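PDB 5GKD: AlyGC from Glaciecola chathamensis, which probably cleaves alginate by beta-elimination, as a calcium-binding polysaccharide lyase of family 6. Local coordinates for residues D33-F38 / T85-V90. Residues are numbered along the deposited sequence; the frame is centred on the assembly and turned at random.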
loop_
_atom_site.group_PDB
_atom_site.type_symbol
_atom_site.label_atom_id
_atom_site.label_comp_id
_atom_site.label_asym_id
_atom_site.label_seq_id
_atom_site.Cartn_x
_atom_site.Cartn_y
_atom_site.Cartn_z
ATOM N N ASP A 33 -18.457 12.424 15.724
ATOM C CA ASP A 33 -18.588 11.002 16.040
ATOM C C ASP A 33 -19.974 10.674 16.594
ATOM O O ASP A 33 -20.110 9.948 17.574
ATOM C CB ASP A 33 -17.507 10.559 17.033
ATOM C CG ASP A 33 -16.090 10.829 16.536
ATOM O OD1 ASP A 33 -15.853 10.882 15.314
ATOM O OD2 ASP A 33 -15.202 10.977 17.391
ATOM N N PHE A 34 -21.012 11.220 15.966
ATOM C CA PHE A 34 -22.391 11.049 16.409
ATOM C C PHE A 34 -23.088 10.048 15.489
ATOM O O PHE A 34 -23.518 10.403 14.392
ATOM C CB PHE A 34 -23.117 12.391 16.410
ATOM C CG PHE A 34 -24.452 12.369 17.112
ATOM C CD1 PHE A 34 -24.813 11.304 17.926
ATOM C CD2 PHE A 34 -25.346 13.412 16.958
ATOM C CE1 PHE A 34 -26.028 11.294 18.573
ATOM C CE2 PHE A 34 -26.573 13.388 17.603
ATOM C CZ PHE A 34 -26.908 12.330 18.408
ATOM N N GLU A 35 -23.225 8.804 15.957
ATOM C CA GLU A 35 -23.986 7.767 15.259
ATOM C C GLU A 35 -25.445 7.874 15.688
ATOM O O GLU A 35 -25.827 7.383 16.748
ATOM C CB GLU A 35 -23.422 6.382 15.560
ATOM C CG GLU A 35 -22.043 6.150 14.997
ATOM C CD GLU A 35 -21.495 4.761 15.299
ATOM O OE1 GLU A 35 -21.973 3.772 14.697
ATOM O OE2 GLU A 35 -20.569 4.664 16.120
ATOM N N VAL A 36 -26.265 8.512 14.858
ATOM C CA VAL A 36 -27.644 8.830 15.199
ATOM C C VAL A 36 -28.522 7.633 14.871
ATOM O O VAL A 36 -28.547 7.173 13.730
ATOM C CB VAL A 36 -28.130 10.076 14.444
ATOM C CG1 VAL A 36 -29.586 10.362 14.777
ATOM C CG2 VAL A 36 -27.234 11.277 14.747
ATOM N N LEU A 37 -29.246 7.129 15.863
ATOM C CA LEU A 37 -30.287 6.131 15.646
ATOM C C LEU A 37 -31.606 6.809 15.975
ATOM O O LEU A 37 -31.912 7.051 17.148
ATOM C CB LEU A 37 -30.073 4.875 16.491
ATOM C CG LEU A 37 -31.192 3.817 16.454
ATOM C CD1 LEU A 37 -31.508 3.421 15.026
ATOM C CD2 LEU A 37 -30.842 2.581 17.287
ATOM N N PHE A 38 -32.362 7.147 14.930
ATOM C CA PHE A 38 -33.644 7.834 15.036
ATOM C C PHE A 38 -34.715 6.764 14.907
ATOM O O PHE A 38 -35.170 6.443 13.811
ATOM C CB PHE A 38 -33.781 8.896 13.956
ATOM C CG PHE A 38 -34.993 9.772 14.113
ATOM C CD1 PHE A 38 -35.421 10.171 15.361
ATOM C CD2 PHE A 38 -35.682 10.213 13.014
ATOM C CE1 PHE A 38 -36.528 10.985 15.488
ATOM C CE2 PHE A 38 -36.784 11.036 13.142
ATOM C CZ PHE A 38 -37.210 11.414 14.366
ATOM N N THR A 85 -18.687 7.635 7.417
ATOM C CA THR A 85 -19.435 6.717 8.256
ATOM C C THR A 85 -18.551 5.545 8.681
ATOM O O THR A 85 -17.792 5.010 7.869
ATOM C CB THR A 85 -20.674 6.184 7.547
ATOM O OG1 THR A 85 -21.358 5.304 8.448
ATOM C CG2 THR A 85 -20.313 5.413 6.263
ATOM N N PRO A 86 -18.607 5.147 9.953
ATOM C CA PRO A 86 -17.902 3.935 10.383
ATOM C C PRO A 86 -18.629 2.648 10.012
ATOM O O PRO A 86 -18.051 1.562 10.178
ATOM C CB PRO A 86 -17.833 4.109 11.903
ATOM C CG PRO A 86 -19.073 4.841 12.216
ATOM C CD PRO A 86 -19.324 5.788 11.069
ATOM N N THR A 87 -19.869 2.721 9.528
ATOM C CA THR A 87 -20.592 1.517 9.135
ATOM C C THR A 87 -20.609 1.404 7.610
ATOM O O THR A 87 -19.739 1.958 6.915
ATOM C CB THR A 87 -22.006 1.511 9.744
ATOM O OG1 THR A 87 -22.756 2.625 9.266
ATOM C CG2 THR A 87 -21.949 1.579 11.270
ATOM N N GLY A 88 -21.591 0.680 7.087
ATOM C CA GLY A 88 -21.703 0.535 5.655
ATOM C C GLY A 88 -22.342 1.711 4.958
ATOM O O GLY A 88 -22.228 1.815 3.735
ATOM N N GLU A 89 -23.000 2.604 5.704
ATOM C CA GLU A 89 -23.822 3.650 5.105
ATOM C C GLU A 89 -23.796 4.892 5.978
ATOM O O GLU A 89 -23.739 4.800 7.200
ATOM C CB GLU A 89 -25.293 3.231 4.939
ATOM C CG GLU A 89 -25.534 1.820 4.484
ATOM C CD GLU A 89 -25.420 0.791 5.582
ATOM O OE1 GLU A 89 -25.715 1.114 6.754
ATOM O OE2 GLU A 89 -25.030 -0.351 5.258
ATOM N N VAL A 90 -23.903 6.053 5.337
ATOM C CA VAL A 90 -24.070 7.301 6.079
ATOM C C VAL A 90 -25.501 7.455 6.568
ATOM O O VAL A 90 -25.738 7.718 7.751
ATOM C CB VAL A 90 -23.657 8.498 5.210
ATOM C CG1 VAL A 90 -23.758 9.782 6.020
ATOM C CG2 VAL A 90 -22.259 8.287 4.681
#
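Strand 35-41 begins at Glu-35 some way from the turn holding Pro-86 and Thr-87, and the backbones do not touch: the CA atoms of Glu-35 and Thr-85 are nearest, 8.4 Å apart, and no hydrogen bond joins the two segments. Strand 65-69 lies between strands 35-41 and 89-92 and pairs in parallel with both, so the contact spans two coils of the helix, past the intervening strand. The Glu-35 side chain bridges the gap. With CG anti to the carbonyl carbon (chi1 -67°) and the chain extended beyond it, the carboxylate reaches the loop although the bond from CA to CB runs across rather than at it. Its CD meets Pro-86 CG at 3.9 Å, the two side chains running past each other in opposite senses, while OE1 lies 4.1 Å from Thr-87 CG2. These are van der Waals contacts; OE2 forms a salt bridge with Lys-475 of the second subunit, which also packs on Pro-86 and Thr-87. Within the loop, Thr-85 OG1 ties the turn together: it accepts from Thr-87 N (3.2 Å), closing an ST turn, and donates to Glu-89 O at 2.7 Å, approaching from above the carbonyl plane. Asn-65 of the intervening strand touches both Glu-35 and Pro-86 and adds weak hydrogen bonds to Thr-85 OG1 and Thr-87 OG1. Small and peripheral, the contact sets a strand start above a turn two coils further on, near the N-terminal end of the right-handed parallel beta-helix characteristic of the pectate lyase-like clan.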